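B-agarase (Saccharophagus degradans, PDB 4BQ2) hydrolyses beta-1,4 linkages of agarose as a family 50 glycoside hydrolase, probably releasing short sugars from the chain end as an exo-beta-agarase. Local coordinates at residues Val457-Arg471 and Gln581-Met594. Sequence-based numbering, arbitrary orientation.
Sequences VFDPEFKVRAMETAR and QYFKVVHGAVEHYM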
ATOM      1  N   VAL A 457     -23.756   3.864   6.951  1.00 17.73           N
ATOM      2  CA  VAL A 457     -24.332   2.825   6.124  1.00 18.08           C
ATOM      3  C   VAL A 457     -25.804   2.608   6.419  1.00 19.88           C
ATOM      4  O   VAL A 457     -26.455   1.825   5.733  1.00 18.66           O
ATOM      5  CB  VAL A 457     -23.554   1.511   6.301  1.00 17.63           C
ATOM      6  CG1 VAL A 457     -22.135   1.682   5.771  1.00 16.57           C
ATOM      7  CG2 VAL A 457     -23.505   1.094   7.790  1.00 17.52           C
ATOM      8  N   PHE A 458     -26.314   3.272   7.464  1.00 19.33           N
ATOM      9  CA  PHE A 458     -27.754   3.240   7.765  1.00 19.70           C
ATOM     10  C   PHE A 458     -28.527   4.415   7.129  1.00 19.75           C
ATOM     11  O   PHE A 458     -29.760   4.428   7.120  1.00 18.39           O
ATOM     12  CB  PHE A 458     -27.964   3.186   9.293  1.00 20.43           C
ATOM     13  CG  PHE A 458     -27.631   1.844   9.899  1.00 21.04           C
ATOM     14  CD1 PHE A 458     -28.590   0.824   9.935  1.00 22.04           C
ATOM     15  CD2 PHE A 458     -26.388   1.597  10.431  1.00 20.93           C
ATOM     16  CE1 PHE A 458     -28.290  -0.424  10.488  1.00 22.71           C
ATOM     17  CE2 PHE A 458     -26.086   0.362  10.970  1.00 20.84           C
ATOM     18  CZ  PHE A 458     -27.038  -0.646  11.001  1.00 21.20           C
ATOM     19  N   ASP A 459     -27.801   5.404   6.603  1.00 19.39           N
ATOM     20  CA  ASP A 459     -28.403   6.497   5.842  1.00 21.14           C
ATOM     21  C   ASP A 459     -28.920   5.930   4.498  1.00 21.61           C
ATOM     22  O   ASP A 459     -28.171   5.273   3.769  1.00 20.35           O
ATOM     23  CB  ASP A 459     -27.359   7.610   5.652  1.00 20.65           C
ATOM     24  CG  ASP A 459     -27.878   8.804   4.850  1.00 22.18           C
ATOM     25  OD1 ASP A 459     -29.055   8.806   4.418  1.00 23.49           O
ATOM     26  OD2 ASP A 459     -27.068   9.732   4.617  1.00 22.80           O
ATOM     27  N   PRO A 460     -30.220   6.136   4.191  1.00 22.87           N
ATOM     28  CA  PRO A 460     -30.740   5.614   2.905  1.00 21.77           C
ATOM     29  C   PRO A 460     -29.931   6.076   1.669  1.00 22.07           C
ATOM     30  O   PRO A 460     -29.785   5.318   0.711  1.00 21.05           O
ATOM     31  CB  PRO A 460     -32.187   6.144   2.873  1.00 23.25           C
ATOM     32  CG  PRO A 460     -32.568   6.194   4.352  1.00 22.80           C
ATOM     33  CD  PRO A 460     -31.312   6.678   5.049  1.00 21.97           C
ATOM     34  N   GLU A 461     -29.379   7.285   1.722  1.00 21.10           N
ATOM     35  CA  GLU A 461     -28.508   7.807   0.668  1.00 21.92           C
ATOM     36  C   GLU A 461     -27.227   7.008   0.459  1.00 21.17           C
ATOM     37  O   GLU A 461     -26.712   6.983  -0.678  1.00 20.90           O
ATOM     38  CB  GLU A 461     -28.175   9.288   0.887  1.00 23.70           C
ATOM     39  CG  GLU A 461     -27.376   9.948  -0.248  1.00 28.63           C
ATOM     40  CD  GLU A 461     -28.170  10.085  -1.551  1.00 33.53           C
ATOM     41  OE1 GLU A 461     -29.408   9.824  -1.549  1.00 32.57           O
ATOM     42  OE2 GLU A 461     -27.554  10.457  -2.582  1.00 33.71           O
ATOM     43  N   PHE A 462     -26.694   6.367   1.514  1.00 19.03           N
ATOM     44  CA  PHE A 462     -25.593   5.439   1.277  1.00 17.87           C
ATOM     45  C   PHE A 462     -26.021   4.325   0.290  1.00 19.15           C
ATOM     46  O   PHE A 462     -25.324   4.041  -0.698  1.00 18.49           O
ATOM     47  CB  PHE A 462     -24.999   4.847   2.577  1.00 17.43           C
ATOM     48  CG  PHE A 462     -23.904   3.822   2.310  1.00 17.00           C
ATOM     49  CD1 PHE A 462     -22.656   4.219   1.823  1.00 16.38           C
ATOM     50  CD2 PHE A 462     -24.146   2.460   2.483  1.00 16.75           C
ATOM     51  CE1 PHE A 462     -21.662   3.285   1.548  1.00 16.58           C
ATOM     52  CE2 PHE A 462     -23.143   1.516   2.213  1.00 15.70           C
ATOM     53  CZ  PHE A 462     -21.912   1.931   1.739  1.00 15.68           C
ATOM     54  N   LYS A 463     -27.176   3.708   0.536  1.00 19.23           N
ATOM     55  CA  LYS A 463     -27.670   2.683  -0.380  1.00 18.39           C
ATOM     56  C   LYS A 463     -27.936   3.232  -1.789  1.00 18.20           C
ATOM     57  O   LYS A 463     -27.630   2.578  -2.809  1.00 16.57           O
ATOM     58  CB  LYS A 463     -28.945   2.026   0.180  1.00 19.66           C
ATOM     59  CG  LYS A 463     -29.591   1.031  -0.793  1.00 20.16           C
ATOM     60  CD  LYS A 463     -30.646   0.175  -0.086  1.00 23.06           C
ATOM     61  CE  LYS A 463     -31.448  -0.660  -1.066  1.00 26.26           C
ATOM     62  NZ  LYS A 463     -32.405  -1.555  -0.340  1.00 28.89           N
ATOM     63  N   VAL A 464     -28.515   4.432  -1.860  1.00 18.73           N
ATOM     64  CA  VAL A 464     -28.688   5.110  -3.163  1.00 18.37           C
ATOM     65  C   VAL A 464     -27.353   5.149  -3.947  1.00 18.34           C
ATOM     66  O   VAL A 464     -27.288   4.807  -5.135  1.00 15.62           O
ATOM     67  CB  VAL A 464     -29.299   6.538  -2.981  1.00 20.10           C
ATOM     68  CG1 VAL A 464     -29.383   7.308  -4.311  1.00 21.00           C
ATOM     69  CG2 VAL A 464     -30.682   6.435  -2.348  1.00 19.36           C
ATOM     70  N   ARG A 465     -26.284   5.539  -3.269  1.00 17.00           N
ATOM     71  CA  ARG A 465     -25.017   5.712  -3.923  1.00 16.83           C
ATOM     72  C   ARG A 465     -24.374   4.359  -4.240  1.00 16.17           C
ATOM     73  O   ARG A 465     -23.729   4.220  -5.297  1.00 17.57           O
ATOM     74  CB  ARG A 465     -24.108   6.629  -3.072  1.00 17.87           C
ATOM     75  CG  ARG A 465     -24.527   8.111  -3.073  1.00 18.49           C
ATOM     76  CD  ARG A 465     -24.671   8.650  -4.503  1.00 19.40           C
ATOM     77  NE  ARG A 465     -23.361   8.661  -5.147  1.00 20.15           N
ATOM     78  CZ  ARG A 465     -23.126   8.956  -6.426  1.00 22.89           C
ATOM     79  NH1 ARG A 465     -24.118   9.254  -7.265  1.00 22.16           N
ATOM     80  NH2 ARG A 465     -21.871   8.948  -6.865  1.00 23.95           N
ATOM     81  N   ALA A 466     -24.592   3.355  -3.374  1.00 15.37           N
ATOM     82  CA  ALA A 466     -24.046   2.002  -3.615  1.00 16.55           C
ATOM     83  C   ALA A 466     -24.718   1.435  -4.872  1.00 15.71           C
ATOM     84  O   ALA A 466     -24.051   0.822  -5.678  1.00 15.11           O
ATOM     85  CB  ALA A 466     -24.272   1.066  -2.427  1.00 15.29           C
ATOM     86  N   MET A 467     -26.031   1.636  -4.997  1.00 16.26           N
ATOM     87  CA  MET A 467     -26.792   1.205  -6.180  1.00 17.19           C
ATOM     88  C   MET A 467     -26.258   1.910  -7.453  1.00 17.15           C
ATOM     89  O   MET A 467     -26.016   1.264  -8.484  1.00 16.30           O
ATOM     90  CB  MET A 467     -28.285   1.531  -5.984  1.00 19.43           C
ATOM     91  CG  MET A 467     -29.030   0.567  -5.070  1.00 20.45           C
ATOM     92  SD  MET A 467     -29.180  -1.095  -5.739  1.00 23.28           S
ATOM     93  CE  MET A 467     -30.444  -0.859  -7.004  1.00 24.53           C
ATOM     94  N   GLU A 468     -26.052   3.236  -7.382  1.00 16.66           N
ATOM     95  CA  GLU A 468     -25.498   3.932  -8.543  1.00 18.23           C
ATOM     96  C   GLU A 468     -24.092   3.418  -8.872  1.00 16.03           C
ATOM     97  O   GLU A 468     -23.745   3.227 -10.042  1.00 14.53           O
ATOM     98  CB  GLU A 468     -25.550   5.457  -8.379  1.00 20.42           C
ATOM     99  CG  GLU A 468     -24.985   6.259  -9.545  1.00 23.51           C
ATOM    100  CD  GLU A 468     -25.802   6.127 -10.846  1.00 26.79           C
ATOM    101  OE1 GLU A 468     -26.913   5.553 -10.829  1.00 26.45           O
ATOM    102  OE2 GLU A 468     -25.288   6.569 -11.907  1.00 31.86           O
ATOM    103  N   THR A 469     -23.291   3.147  -7.849  1.00 14.98           N
ATOM    104  CA  THR A 469     -21.962   2.613  -8.087  1.00 15.83           C
ATOM    105  C   THR A 469     -22.012   1.287  -8.848  1.00 15.11           C
ATOM    106  O   THR A 469     -21.321   1.125  -9.838  1.00 15.73           O
ATOM    107  CB  THR A 469     -21.195   2.432  -6.767  1.00 16.56           C
ATOM    108  OG1 THR A 469     -21.108   3.717  -6.146  1.00 16.56           O
ATOM    109  CG2 THR A 469     -19.785   1.852  -7.008  1.00 16.97           C
ATOM    110  N   ALA A 470     -22.816   0.344  -8.364  1.00 14.08           N
ATOM    111  CA  ALA A 470     -22.937  -0.969  -9.011  1.00 14.28           C
ATOM    112  C   ALA A 470     -23.527  -0.815 -10.421  1.00 14.20           C
ATOM    113  O   ALA A 470     -23.147  -1.533 -11.347  1.00 14.26           O
ATOM    114  CB  ALA A 470     -23.824  -1.888  -8.144  1.00 13.69           C
ATOM    115  N   ARG A 471     -24.486   0.096 -10.575  1.00 15.20           N
ATOM    116  CA  ARG A 471     -25.040   0.364 -11.905  1.00 15.06           C
ATOM    117  C   ARG A 471     -23.970   0.710 -12.908  1.00 15.31           C
ATOM    118  O   ARG A 471     -23.943   0.140 -14.012  1.00 15.77           O
ATOM    119  CB  ARG A 471     -26.113   1.459 -11.859  1.00 16.99           C
ATOM    120  CG  ARG A 471     -26.826   1.636 -13.202  1.00 20.01           C
ATOM    121  CD  ARG A 471     -27.730   2.882 -13.209  1.00 21.84           C
ATOM    122  NE  ARG A 471     -26.908   4.072 -13.298  1.00 24.66           N
ATOM    123  CZ  ARG A 471     -26.322   4.485 -14.417  1.00 27.17           C
ATOM    124  NH1 ARG A 471     -26.516   3.838 -15.565  1.00 32.24           N
ATOM    125  NH2 ARG A 471     -25.564   5.544 -14.400  1.00 27.23           N
ATOM    126  N   GLN A 581     -24.169  -4.114   8.146  1.00 16.75           N
ATOM    127  CA  GLN A 581     -24.972  -3.209   7.334  1.00 17.39           C
ATOM    128  C   GLN A 581     -24.207  -2.695   6.113  1.00 17.43           C
ATOM    129  O   GLN A 581     -24.803  -2.561   5.009  1.00 16.86           O
ATOM    130  CB  GLN A 581     -25.529  -2.058   8.198  1.00 17.14           C
ATOM    131  CG  GLN A 581     -26.340  -1.018   7.440  1.00 16.95           C
ATOM    132  CD  GLN A 581     -27.689  -1.505   6.891  1.00 19.07           C
ATOM    133  OE1 GLN A 581     -28.188  -2.585   7.238  1.00 18.57           O
ATOM    134  NE2 GLN A 581     -28.293  -0.687   6.032  1.00 19.45           N
ATOM    135  N   TYR A 582     -22.907  -2.392   6.304  1.00 16.90           N
ATOM    136  CA  TYR A 582     -22.053  -1.989   5.186  1.00 16.34           C
ATOM    137  C   TYR A 582     -22.081  -3.085   4.100  1.00 17.01           C
ATOM    138  O   TYR A 582     -22.413  -2.815   2.921  1.00 16.40           O
ATOM    139  CB  TYR A 582     -20.597  -1.717   5.634  1.00 16.86           C
ATOM    140  CG  TYR A 582     -19.690  -1.492   4.436  1.00 16.45           C
ATOM    141  CD1 TYR A 582     -19.594  -0.233   3.823  1.00 17.37           C
ATOM    142  CD2 TYR A 582     -18.971  -2.549   3.878  1.00 16.75           C
ATOM    143  CE1 TYR A 582     -18.780  -0.046   2.702  1.00 17.31           C
ATOM    144  CE2 TYR A 582     -18.190  -2.377   2.750  1.00 17.21           C
ATOM    145  CZ  TYR A 582     -18.099  -1.128   2.168  1.00 17.23           C
ATOM    146  OH  TYR A 582     -17.302  -0.994   1.063  1.00 17.14           O
ATOM    147  N   PHE A 583     -21.754  -4.323   4.498  1.00 16.94           N
ATOM    148  CA  PHE A 583     -21.640  -5.436   3.538  1.00 17.98           C
ATOM    149  C   PHE A 583     -22.960  -5.903   2.960  1.00 19.56           C
ATOM    150  O   PHE A 583     -23.006  -6.272   1.784  1.00 21.06           O
ATOM    151  CB  PHE A 583     -20.836  -6.614   4.115  1.00 17.10           C
ATOM    152  CG  PHE A 583     -19.378  -6.330   4.230  1.00 17.80           C
ATOM    153  CD1 PHE A 583     -18.600  -6.211   3.079  1.00 18.06           C
ATOM    154  CD2 PHE A 583     -18.776  -6.103   5.479  1.00 17.38           C
ATOM    155  CE1 PHE A 583     -17.258  -5.879   3.164  1.00 16.66           C
ATOM    156  CE2 PHE A 583     -17.409  -5.796   5.570  1.00 17.65           C
ATOM    157  CZ  PHE A 583     -16.653  -5.698   4.408  1.00 16.55           C
ATOM    158  N   LYS A 584     -24.024  -5.819   3.764  1.00 20.59           N
ATOM    159  CA  LYS A 584     -25.402  -6.084   3.323  1.00 21.02           C
ATOM    160  C   LYS A 584     -25.775  -5.151   2.179  1.00 20.65           C
ATOM    161  O   LYS A 584     -26.216  -5.600   1.101  1.00 19.47           O
ATOM    162  CB  LYS A 584     -26.417  -5.953   4.467  1.00 21.98           C
ATOM    163  CG  LYS A 584     -27.827  -6.447   4.095  1.00 25.55           C
ATOM    164  CD  LYS A 584     -28.826  -6.277   5.236  1.00 25.97           C
ATOM    165  CE  LYS A 584     -30.243  -6.620   4.798  1.00 29.43           C
ATOM    166  NZ  LYS A 584     -31.280  -5.914   5.631  1.00 25.67           N
ATOM    167  N   VAL A 585     -25.570  -3.859   2.386  1.00 19.29           N
ATOM    168  CA  VAL A 585     -25.950  -2.871   1.371  1.00 18.20           C
ATOM    169  C   VAL A 585     -25.106  -3.016   0.108  1.00 17.15           C
ATOM    170  O   VAL A 585     -25.645  -2.988  -1.008  1.00 14.93           O
ATOM    171  CB  VAL A 585     -25.869  -1.426   1.906  1.00 18.60           C
ATOM    172  CG1 VAL A 585     -25.964  -0.408   0.779  1.00 19.73           C
ATOM    173  CG2 VAL A 585     -26.985  -1.187   2.888  1.00 17.71           C
ATOM    174  N   VAL A 586     -23.800  -3.176   0.275  1.00 16.74           N
ATOM    175  CA  VAL A 586     -22.934  -3.288  -0.908  1.00 16.94           C
ATOM    176  C   VAL A 586     -23.209  -4.567  -1.694  1.00 16.75           C
ATOM    177  O   VAL A 586     -23.340  -4.528  -2.942  1.00 15.32           O
ATOM    178  CB  VAL A 586     -21.446  -3.162  -0.569  1.00 17.18           C
ATOM    179  CG1 VAL A 586     -20.569  -3.545  -1.767  1.00 16.84           C
ATOM    180  CG2 VAL A 586     -21.124  -1.733  -0.160  1.00 17.55           C
ATOM    181  N   HIS A 587     -23.311  -5.683  -0.984  1.00 16.01           N
ATOM    182  CA  HIS A 587     -23.619  -6.938  -1.643  1.00 18.44           C
ATOM    183  C   HIS A 587     -24.948  -6.827  -2.394  1.00 19.03           C
ATOM    184  O   HIS A 587     -25.050  -7.275  -3.535  1.00 18.40           O
ATOM    185  CB  HIS A 587     -23.670  -8.101  -0.660  1.00 19.76           C
ATOM    186  CG  HIS A 587     -24.199  -9.351  -1.266  1.00 20.25           C
ATOM    187  ND1 HIS A 587     -25.505  -9.752  -1.117  1.00 22.08           N
ATOM    188  CD2 HIS A 587     -23.606 -10.270  -2.061  1.00 21.75           C
ATOM    189  CE1 HIS A 587     -25.692 -10.875  -1.783  1.00 21.88           C
ATOM    190  NE2 HIS A 587     -24.562 -11.202  -2.378  1.00 22.70           N
ATOM    191  N   GLY A 588     -25.956  -6.214  -1.764  1.00 18.01           N
ATOM    192  CA  GLY A 588     -27.275  -6.068  -2.384  1.00 18.62           C
ATOM    193  C   GLY A 588     -27.222  -5.302  -3.697  1.00 18.42           C
ATOM    194  O   GLY A 588     -27.873  -5.710  -4.675  1.00 16.76           O
ATOM    195  N   ALA A 589     -26.462  -4.191  -3.714  1.00 17.08           N
ATOM    196  CA  ALA A 589     -26.265  -3.412  -4.926  1.00 16.98           C
ATOM    197  C   ALA A 589     -25.526  -4.189  -6.022  1.00 16.78           C
ATOM    198  O   ALA A 589     -25.956  -4.170  -7.172  1.00 16.43           O
ATOM    199  CB  ALA A 589     -25.555  -2.082  -4.628  1.00 18.61           C
ATOM    200  N   VAL A 590     -24.452  -4.891  -5.662  1.00 14.43           N
ATOM    201  CA  VAL A 590     -23.684  -5.637  -6.648  1.00 16.25           C
ATOM    202  C   VAL A 590     -24.581  -6.733  -7.216  1.00 16.58           C
ATOM    203  O   VAL A 590     -24.668  -6.888  -8.451  1.00 16.27           O
ATOM    204  CB  VAL A 590     -22.396  -6.211  -6.039  1.00 15.67           C
ATOM    205  CG1 VAL A 590     -21.721  -7.215  -6.989  1.00 15.78           C
ATOM    206  CG2 VAL A 590     -21.440  -5.052  -5.703  1.00 15.71           C
ATOM    207  N   GLU A 591     -25.279  -7.435  -6.315  1.00 15.30           N
ATOM    208  CA  GLU A 591     -26.152  -8.545  -6.743  1.00 17.73           C
ATOM    209  C   GLU A 591     -27.283  -8.018  -7.637  1.00 17.96           C
ATOM    210  O   GLU A 591     -27.687  -8.660  -8.602  1.00 18.58           O
ATOM    211  CB  GLU A 591     -26.742  -9.237  -5.521  1.00 18.33           C
ATOM    212  CG  GLU A 591     -27.718 -10.359  -5.823  1.00 21.98           C
ATOM    213  CD  GLU A 591     -28.238 -10.989  -4.538  1.00 23.83           C
ATOM    214  OE1 GLU A 591     -28.659 -10.263  -3.606  1.00 26.80           O
ATOM    215  OE2 GLU A 591     -28.147 -12.215  -4.442  1.00 26.99           O
ATOM    216  N   HIS A 592     -27.820  -6.854  -7.297  1.00 18.15           N
ATOM    217  CA  HIS A 592     -28.908  -6.286  -8.097  1.00 18.20           C
ATOM    218  C   HIS A 592     -28.559  -6.099  -9.599  1.00 18.38           C
ATOM    219  O   HIS A 592     -29.345  -6.449 -10.509  1.00 16.54           O
ATOM    220  CB  HIS A 592     -29.336  -4.942  -7.494  1.00 19.24           C
ATOM    221  CG  HIS A 592     -30.483  -4.321  -8.218  1.00 21.03           C
ATOM    222  ND1 HIS A 592     -31.792  -4.660  -7.956  1.00 22.63           N
ATOM    223  CD2 HIS A 592     -30.519  -3.432  -9.238  1.00 21.73           C
ATOM    224  CE1 HIS A 592     -32.592  -3.983  -8.770  1.00 23.27           C
ATOM    225  NE2 HIS A 592     -31.843  -3.226  -9.552  1.00 22.63           N
ATOM    226  N   TYR A 593     -27.389  -5.519  -9.856  1.00 17.56           N
ATOM    227  CA  TYR A 593     -27.009  -5.147 -11.213  1.00 17.17           C
ATOM    228  C   TYR A 593     -26.135  -6.181 -11.857  1.00 16.06           C
ATOM    229  O   TYR A 593     -26.044  -6.214 -13.088  1.00 15.72           O
ATOM    230  CB  TYR A 593     -26.290  -3.792 -11.213  1.00 15.68           C
ATOM    231  CG  TYR A 593     -27.236  -2.621 -11.003  1.00 18.39           C
ATOM    232  CD1 TYR A 593     -28.067  -2.198 -12.045  1.00 18.91           C
ATOM    233  CD2 TYR A 593     -27.300  -1.945  -9.791  1.00 17.94           C
ATOM    234  CE1 TYR A 593     -28.920  -1.120 -11.883  1.00 22.67           C
ATOM    235  CE2 TYR A 593     -28.160  -0.862  -9.621  1.00 20.97           C
ATOM    236  CZ  TYR A 593     -28.959  -0.451 -10.679  1.00 22.66           C
ATOM    237  OH  TYR A 593     -29.852   0.603 -10.572  1.00 27.65           O
ATOM    238  N   MET A 594     -25.461  -6.988 -11.039  1.00 14.97           N
ATOM    239  CA  MET A 594     -24.536  -8.008 -11.598  1.00 14.45           C
ATOM    240  C   MET A 594     -24.796  -9.298 -10.883  1.00 14.02           C
ATOM    241  O   MET A 594     -23.948  -9.783 -10.143  1.00 13.96           O
ATOM    242  CB  MET A 594     -23.056  -7.573 -11.457  1.00 14.52           C
ATOM    243  CG  MET A 594     -22.691  -6.376 -12.332  1.00 15.40           C
ATOM    244  SD  MET A 594     -21.192  -5.488 -11.844  1.00 14.97           S
ATOM    245  CE  MET A 594     -21.771  -4.589 -10.399  1.00 13.52           C
TER
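Gln581 meets the turn that leads into helix 460-477 along its whole length. Its CB lies 3.5 Å from Phe458 CZ, and CG sits over the centre of that ring in a CH-pi contact, while also touching Val457 CG2. A bend at chi2 then lays the amide nearly flat over the phenyl ring, the planes 14° apart. At the tip NE2 donates to Val457 O over 3.1 Å, so glutamine suits a place that needs both an apolar stem and a donor. The bond is fairly straight, with 161° at the hydrogen. Further along, Val585 CG1 packs 3.7 Å from Phe462 CE2, and the same ring meets Tyr582 CD1 through CZ; the Tyr582 hydroxyl is hydrogen-bonded to Asp489. Small residues follow where the backbones draw near: Ala589 CB fits 3.4 Å from Ala466 O, and Ala470 CB rests against Ala589 O. Met467, flexible enough to fold back, passes SD by Ala589 and puts CE over a face of His592, 3.4 Å from its CD2. Tyr593 is sandwiched between the His592 ring on one face and Arg471 CB on the other, while the arginine's guanidinium turns away to grip Glu468 side-on. The helix axes, crossing at -36°, show the close, alanine-lined packing of roughly parallel neighbouring helices, consistent with the outer helical layer of the (beta/alpha)8 barrel expected of this glycosidase family.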